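Local coordinates for histidine utilization repressor (PDB 2PKH), which probably represses the histidine utilization (hut) genes by binding operon DNA in the absence of inducer, this chain being its C-terminal UTRA domain, at residues Ser23-Ala28 with Asp55-Ala60; Ile42-Phe45 with Val51-Glu54; Leu67-Thr72 with Tyr77-Gln82. All coordinates share one frame; numbering follows the deposited sequence.

Contact 1: Ser23-Ala28 with Asp55-Ala60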
# COMPACT_ATOMS: atom_id res chain seq x y z
N SER B 23 -27.89 -9.25 13.48
CA SER B 23 -27.81 -9.33 12.00
C SER B 23 -26.47 -8.88 11.45
O SER B 23 -25.90 -9.51 10.54
CB SER B 23 -28.96 -8.52 11.35
OG SER B 23 -30.21 -8.75 12.03
N GLU B 24 -25.95 -7.79 12.01
CA GLU B 24 -24.77 -7.13 11.52
C GLU B 24 -23.54 -8.01 11.65
O GLU B 24 -22.80 -8.20 10.70
CB GLU B 24 -24.52 -5.87 12.37
CG GLU B 24 -24.82 -4.59 11.73
CD GLU B 24 -23.76 -3.50 12.06
OE1 GLU B 24 -22.55 -3.85 12.31
OE2 GLU B 24 -24.11 -2.30 12.02
N ARG B 25 -23.30 -8.48 12.87
CA ARG B 25 -22.10 -9.24 13.16
C ARG B 25 -22.28 -10.64 12.58
O ARG B 25 -21.30 -11.31 12.22
CB ARG B 25 -21.82 -9.26 14.66
CG ARG B 25 -20.86 -8.17 15.13
CD ARG B 25 -21.41 -6.84 14.84
NE ARG B 25 -22.49 -6.49 15.77
CZ ARG B 25 -23.09 -5.30 15.83
NH1 ARG B 25 -22.74 -4.32 15.00
NH2 ARG B 25 -24.05 -5.08 16.73
N ALA B 26 -23.53 -11.07 12.41
CA ALA B 26 -23.75 -12.40 11.77
C ALA B 26 -23.22 -12.43 10.35
O ALA B 26 -22.59 -13.41 9.93
CB ALA B 26 -25.22 -12.78 11.82
N LEU B 27 -23.45 -11.35 9.59
CA LEU B 27 -22.99 -11.21 8.23
C LEU B 27 -21.52 -10.84 8.19
O LEU B 27 -20.77 -11.34 7.34
CB LEU B 27 -23.79 -10.10 7.51
CG LEU B 27 -25.27 -10.22 7.13
CD1 LEU B 27 -25.78 -8.83 6.74
CD2 LEU B 27 -25.45 -11.21 6.01
N ALA B 28 -21.08 -9.96 9.10
CA ALA B 28 -19.66 -9.55 9.14
C ALA B 28 -18.74 -10.78 9.43
O ALA B 28 -17.75 -10.96 8.73
CB ALA B 28 -19.44 -8.39 10.20
N ASP B 55 -14.93 0.47 17.73
CA ASP B 55 -16.05 -0.38 18.14
C ASP B 55 -15.81 -1.70 17.45
O ASP B 55 -15.87 -1.73 16.22
CB ASP B 55 -17.35 0.19 17.58
CG ASP B 55 -18.57 -0.29 18.38
OD1 ASP B 55 -18.35 -0.97 19.43
OD2 ASP B 55 -19.73 -0.03 17.92
N ARG B 56 -15.43 -2.72 18.22
CA ARG B 56 -14.83 -3.95 17.67
C ARG B 56 -15.58 -5.16 18.11
O ARG B 56 -15.90 -5.28 19.29
CB ARG B 56 -13.34 -4.09 18.15
CG ARG B 56 -12.66 -5.42 17.67
CD ARG B 56 -11.12 -5.41 17.83
NE ARG B 56 -10.42 -4.34 17.09
CZ ARG B 56 -10.07 -4.38 15.81
NH1 ARG B 56 -10.40 -5.41 15.03
NH2 ARG B 56 -9.44 -3.32 15.28
N PHE B 57 -15.82 -6.06 17.19
CA PHE B 57 -16.48 -7.33 17.53
C PHE B 57 -15.59 -8.51 17.13
O PHE B 57 -14.90 -8.43 16.09
CB PHE B 57 -17.82 -7.39 16.78
CG PHE B 57 -18.71 -6.20 17.06
CD1 PHE B 57 -19.78 -6.29 17.97
CD2 PHE B 57 -18.44 -4.95 16.44
CE1 PHE B 57 -20.55 -5.15 18.24
CE2 PHE B 57 -19.21 -3.83 16.71
CZ PHE B 57 -20.24 -3.93 17.67
N VAL B 58 -15.65 -9.61 17.93
CA VAL B 58 -14.66 -10.68 17.89
C VAL B 58 -15.36 -12.00 18.06
O VAL B 58 -16.24 -12.18 18.91
CB VAL B 58 -13.53 -10.54 18.99
CG1 VAL B 58 -12.55 -11.67 18.92
CG2 VAL B 58 -12.82 -9.12 18.95
N ASN B 59 -14.99 -12.91 17.20
CA ASN B 59 -15.53 -14.22 17.22
C ASN B 59 -15.01 -14.87 18.49
O ASN B 59 -13.79 -15.05 18.65
CB ASN B 59 -15.04 -15.04 16.02
CG ASN B 59 -15.31 -16.51 16.23
OD1 ASN B 59 -14.39 -17.26 16.48
ND2 ASN B 59 -16.60 -16.89 16.31
N ALA B 60 -15.93 -15.12 19.39
CA ALA B 60 -15.64 -15.80 20.66
C ALA B 60 -14.87 -17.15 20.53
O ALA B 60 -14.09 -17.48 21.41
CB ALA B 60 -16.93 -15.97 21.41
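R25 and F57 form a cation-pi stack that ties helix 22-29 to strand 49-59, on the face of the antiparallel sheet where F57 also stacks against H39. The planes of the guanidinium and the phenyl ring differ by just 8°, and R25 CZ lies 3.9 Å from the ring centroid, so the two groups rest flat on one another. The overlap is displaced: R25 NE sits 3.4 Å from F57 CE1, towards the rim of the ring. The aliphatic part of the arginine shares in it, since R25 CD stands 3.6 Å from the F57 centroid and only 16° off the ring normal, a CH-pi contact. What allows one chain to place both its methylene and its charged end on the same ring is a double bend, at chi2 (60°) and at chi3, which folds R25 back over F57. The other face of the guanidinium is covered by E24 CB, 3.4 Å above its plane, and R25 NH1 makes a 2.7 Å salt bridge to E24 OE1. Beside this pair, A28 of the same helix packs on A130 of strand 126-136 and hands its carbonyl to R120. Chemically, the arginine cation is held between an aromatic face and the side chain of its sequence neighbour, and the E24 carboxylate probably offsets its charge, while the salt bridge would restrain the guanidinium from turning out of its flat stack.

Contact 2: Ile42-Phe45 with Val51-Glu54. With EDO (1,2-ethanediol), chain N.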
# COMPACT_ATOMS: atom_id res chain seq x y z
N ILE B 42 -13.60 1.17 22.73
CA ILE B 42 -12.50 1.86 23.39
C ILE B 42 -12.30 3.25 22.75
O ILE B 42 -12.45 3.36 21.56
CB ILE B 42 -11.17 1.09 23.22
CG1 ILE B 42 -11.31 -0.34 23.81
CG2 ILE B 42 -10.02 1.86 23.96
CD1 ILE B 42 -10.01 -1.19 23.69
N VAL B 43 -11.99 4.27 23.54
CA VAL B 43 -11.69 5.60 22.96
C VAL B 43 -10.20 5.71 23.13
O VAL B 43 -9.67 5.55 24.24
CB VAL B 43 -12.35 6.74 23.69
CG1 VAL B 43 -12.04 8.18 23.07
CG2 VAL B 43 -13.94 6.53 23.70
N HIS B 44 -9.55 5.98 22.03
CA HIS B 44 -8.09 6.13 21.96
C HIS B 44 -7.77 7.63 21.94
O HIS B 44 -8.40 8.39 21.18
CB HIS B 44 -7.58 5.47 20.67
CG HIS B 44 -7.63 3.97 20.70
ND1 HIS B 44 -8.70 3.26 20.19
CD2 HIS B 44 -6.77 3.05 21.19
CE1 HIS B 44 -8.48 1.96 20.32
NE2 HIS B 44 -7.33 1.81 20.95
N PHE B 45 -6.76 8.00 22.70
CA PHE B 45 -6.32 9.42 22.87
C PHE B 45 -4.88 9.54 22.35
O PHE B 45 -4.09 8.60 22.53
CB PHE B 45 -6.29 9.82 24.35
CG PHE B 45 -7.66 9.85 25.01
CD1 PHE B 45 -8.28 11.03 25.24
CD2 PHE B 45 -8.31 8.69 25.32
CE1 PHE B 45 -9.60 11.06 25.87
CE2 PHE B 45 -9.61 8.70 25.89
CZ PHE B 45 -10.24 9.89 26.15
N VAL B 51 -8.81 10.60 19.61
CA VAL B 51 -8.50 10.50 18.16
C VAL B 51 -9.28 9.44 17.46
O VAL B 51 -9.39 9.45 16.24
CB VAL B 51 -6.99 10.32 17.85
CG1 VAL B 51 -6.17 11.58 18.36
CG2 VAL B 51 -6.44 9.09 18.53
N GLN B 52 -9.82 8.48 18.23
CA GLN B 52 -10.56 7.34 17.57
C GLN B 52 -11.51 6.71 18.51
O GLN B 52 -11.15 6.56 19.65
CB GLN B 52 -9.57 6.23 17.24
CG GLN B 52 -10.12 5.25 16.22
CD GLN B 52 -9.28 4.00 16.10
OE1 GLN B 52 -9.08 3.32 17.06
NE2 GLN B 52 -8.74 3.75 14.94
N ILE B 53 -12.71 6.36 18.05
CA ILE B 53 -13.53 5.40 18.78
C ILE B 53 -13.40 4.05 18.04
O ILE B 53 -13.67 3.98 16.86
CB ILE B 53 -15.05 5.81 18.88
CG1 ILE B 53 -15.18 7.24 19.45
CG2 ILE B 53 -15.80 4.91 19.90
CD1 ILE B 53 -16.70 7.67 19.59
N GLU B 54 -12.98 3.00 18.72
CA GLU B 54 -12.81 1.72 17.98
C GLU B 54 -13.92 0.81 18.54
O GLU B 54 -13.86 0.48 19.72
CB GLU B 54 -11.47 1.08 18.39
CG GLU B 54 -11.26 -0.39 17.98
CD GLU B 54 -10.05 -1.08 18.70
OE1 GLU B 54 -9.42 -2.03 18.15
OE2 GLU B 54 -9.74 -0.65 19.82
C1 EDO N . -5.16 0.73 16.94
O1 EDO N . -4.30 1.38 17.86
C2 EDO N . -6.57 1.30 17.18
O2 EDO N . -7.51 0.58 16.35
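H44 O accepts two backbone N-H groups from the partner strand of the hairpin, 2.7 Å from V51 N and 3.3 Å from Q52 N, a classic beta bulge. The V51 bond is the straighter (175° at the hydrogen, against 150° for Q52). Beyond the bulge the antiparallel ladder is regular: Q52 O takes H44 N, V43 and I53 form a non-hydrogen-bonded pair, and I42 and E54 bond reciprocally. I42, H44, Q52 and E54 project from one face of the sheet. With CG anti to its carbonyl carbon (chi1 -72°), the H44 ring lies over I42, two residues back on the same strand, with I42 CG2 3.9 Å above one ring face. E54 meets the imidazole at its edge, OE2 standing 2.9 Å from H44 CE1, while E54 OE1 is engaged by R56 NE in a salt bridge. Q52 runs alongside the histidine, its amide nearly perpendicular to the ring; OE1 is 3.2 Å from H44 ND1, at too poor an angle for a hydrogen bond. A 1,2-ethanediol, probably from the crystallisation liquor, brings C2 to 3.7 Å from H44 CE1, over the ring face away from I42, and bonds weakly to Q52 OE1. On the reverse of this hairpin, V43 and I53 pack against L105 of helix 100-106, while strand 9-20 flanks it beside 36-46 and strand 126-136 beside 49-59.

Contact 3: Leu67-Thr72 with Tyr77-Gln82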
# COMPACT_ATOMS: atom_id res chain seq x y z
N LEU B 67 -12.27 -11.30 26.55
CA LEU B 67 -12.93 -10.48 27.60
C LEU B 67 -12.02 -10.26 28.83
O LEU B 67 -12.20 -9.32 29.61
CB LEU B 67 -14.25 -11.10 28.00
CG LEU B 67 -15.36 -11.05 26.92
CD1 LEU B 67 -16.67 -11.58 27.61
CD2 LEU B 67 -15.55 -9.66 26.39
N LYS B 68 -11.04 -11.14 28.98
CA LYS B 68 -10.17 -11.17 30.13
C LYS B 68 -9.00 -10.20 30.03
O LYS B 68 -8.26 -10.05 31.00
CB LYS B 68 -9.63 -12.62 30.32
CG LYS B 68 -10.75 -13.62 30.61
CD LYS B 68 -10.28 -15.03 30.29
CE LYS B 68 -11.51 -15.97 30.18
NZ LYS B 68 -11.05 -17.39 29.97
N GLN B 69 -8.83 -9.55 28.88
CA GLN B 69 -7.68 -8.71 28.63
C GLN B 69 -7.80 -7.22 29.15
O GLN B 69 -8.93 -6.68 29.31
CB GLN B 69 -7.38 -8.70 27.13
CG GLN B 69 -7.29 -10.07 26.47
CD GLN B 69 -6.24 -10.97 27.16
OE1 GLN B 69 -5.13 -10.53 27.44
NE2 GLN B 69 -6.60 -12.21 27.43
N ASP B 70 -6.63 -6.61 29.43
CA ASP B 70 -6.54 -5.24 29.86
C ASP B 70 -6.04 -4.43 28.68
O ASP B 70 -4.84 -4.33 28.44
CB ASP B 70 -5.61 -5.09 31.06
CG ASP B 70 -5.42 -3.63 31.48
OD1 ASP B 70 -5.83 -2.71 30.73
OD2 ASP B 70 -4.83 -3.38 32.57
N PHE B 71 -6.97 -3.87 27.91
CA PHE B 71 -6.60 -3.18 26.70
C PHE B 71 -6.15 -1.75 26.96
O PHE B 71 -5.97 -0.97 26.03
CB PHE B 71 -7.78 -3.20 25.72
CG PHE B 71 -8.17 -4.60 25.27
CD1 PHE B 71 -7.27 -5.36 24.47
CD2 PHE B 71 -9.43 -5.14 25.62
CE1 PHE B 71 -7.59 -6.64 24.07
CE2 PHE B 71 -9.78 -6.39 25.17
CZ PHE B 71 -8.84 -7.13 24.38
N THR B 72 -5.92 -1.38 28.23
CA THR B 72 -5.05 -0.20 28.47
C THR B 72 -3.57 -0.55 28.30
O THR B 72 -2.75 0.33 28.17
CB THR B 72 -5.29 0.49 29.86
OG1 THR B 72 -4.97 -0.41 30.92
CG2 THR B 72 -6.72 0.92 30.01
N TYR B 77 -6.28 -5.26 18.46
CA TYR B 77 -5.62 -5.81 17.26
C TYR B 77 -4.29 -6.48 17.58
O TYR B 77 -4.03 -7.54 17.06
CB TYR B 77 -5.42 -4.74 16.24
CG TYR B 77 -5.09 -5.34 14.90
CD1 TYR B 77 -6.09 -5.82 14.05
CD2 TYR B 77 -3.75 -5.48 14.49
CE1 TYR B 77 -5.79 -6.38 12.80
CE2 TYR B 77 -3.44 -6.08 13.28
CZ TYR B 77 -4.45 -6.52 12.42
OH TYR B 77 -4.14 -7.06 11.16
N ALA B 78 -3.47 -5.87 18.44
CA ALA B 78 -2.19 -6.45 18.78
C ALA B 78 -2.44 -7.76 19.47
O ALA B 78 -1.82 -8.77 19.15
CB ALA B 78 -1.40 -5.52 19.70
N TYR B 79 -3.32 -7.75 20.48
CA TYR B 79 -3.69 -8.98 21.16
C TYR B 79 -4.13 -10.09 20.17
O TYR B 79 -3.57 -11.20 20.14
CB TYR B 79 -4.80 -8.73 22.17
CG TYR B 79 -5.32 -10.01 22.76
CD1 TYR B 79 -4.55 -10.72 23.66
CD2 TYR B 79 -6.59 -10.49 22.42
CE1 TYR B 79 -5.00 -11.94 24.21
CE2 TYR B 79 -7.08 -11.69 22.95
CZ TYR B 79 -6.26 -12.40 23.87
OH TYR B 79 -6.72 -13.55 24.44
N LEU B 80 -5.12 -9.76 19.35
CA LEU B 80 -5.66 -10.70 18.39
C LEU B 80 -4.60 -11.24 17.42
O LEU B 80 -4.57 -12.43 17.10
CB LEU B 80 -6.84 -10.06 17.62
CG LEU B 80 -8.18 -9.82 18.35
CD1 LEU B 80 -9.10 -9.09 17.38
CD2 LEU B 80 -8.79 -11.12 18.83
N SER B 81 -3.70 -10.39 16.97
CA SER B 81 -2.66 -10.89 16.07
C SER B 81 -1.67 -11.85 16.77
O SER B 81 -0.88 -12.55 16.08
CB SER B 81 -1.95 -9.71 15.38
OG SER B 81 -1.11 -9.08 16.31
N GLN B 82 -1.73 -11.92 18.10
CA GLN B 82 -0.98 -12.90 18.91
C GLN B 82 -1.73 -14.20 18.99
O GLN B 82 -1.16 -15.25 19.15
CB GLN B 82 -0.91 -12.47 20.36
CG GLN B 82 0.17 -11.55 20.80
CD GLN B 82 0.15 -11.44 22.33
OE1 GLN B 82 0.60 -10.46 22.90
NE2 GLN B 82 -0.40 -12.47 23.00
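Q69 lays its CG and amide over one face of the Y79 ring, joining the loop before helix 76-83 to the helix itself. The amide and the phenol are stacked, their planes 15° apart, although the two side chains run at about a right angle to each other. Q69 CG sits over the middle of the ring, 3.7 Å from the centroid and 13° off the normal, as a CH-pi contact; the amide extends from there across the rim, with CD 3.3 Å from Y79 CE1. The bend at chi2 (-56°) of Q69 leaves the amide near-parallel to the ring, over its CE1-CZ side. Q69 NE2 ends 3.3 Å from Y79 OH, but the angle is too poor for a hydrogen bond; NE2 instead donates to the backbone oxygen of D65, which anchors the amide. F71 approaches differently. It points its ring edge at the helix, CE1 lying 4.0 Å from Y79 CB in the plane of the phenyl, and Q69 CB stands 3.5 Å above the plane of the F71 ring. Thus Q69 serves both aromatic residues, by CB for one and by CG and the amide for the other. The turn that follows is an Asx turn, with D70 OD1 accepting T72 N at 2.8 Å. F71 also meets Y66, earlier in the same loop. On the helix, Y77 packs on K148 of the second subunit. Underneath lies the sheet: F71 rests on L16 of strand 9-20 and I42 of strand 36-46, and L67 packs on L16 and F38.

In the fold
Contacts 1 and 2 share strand 49-59, contact 2 being nested in the chain loop that contact 1 closes; their centres are about 19 Å apart, on opposite sides of the chain's centre. Contact 3 follows both and touches each: V58 CG1 lies 3.8 Å from L80 CD2, and I42 CD1 3.6 Å from F71 CB; its centre is about 16 Å from that of contact 1 and about 15 Å from that of contact 2. Alternation along strand 49-59 stacks F57 on R25 but packs V58 on L80. Ethanediol lies against H44, and a further one within about 4 Å (nearest atoms) of the R25 side chain; both are probably from the crystallisation liquor, though such molecules often mark pockets.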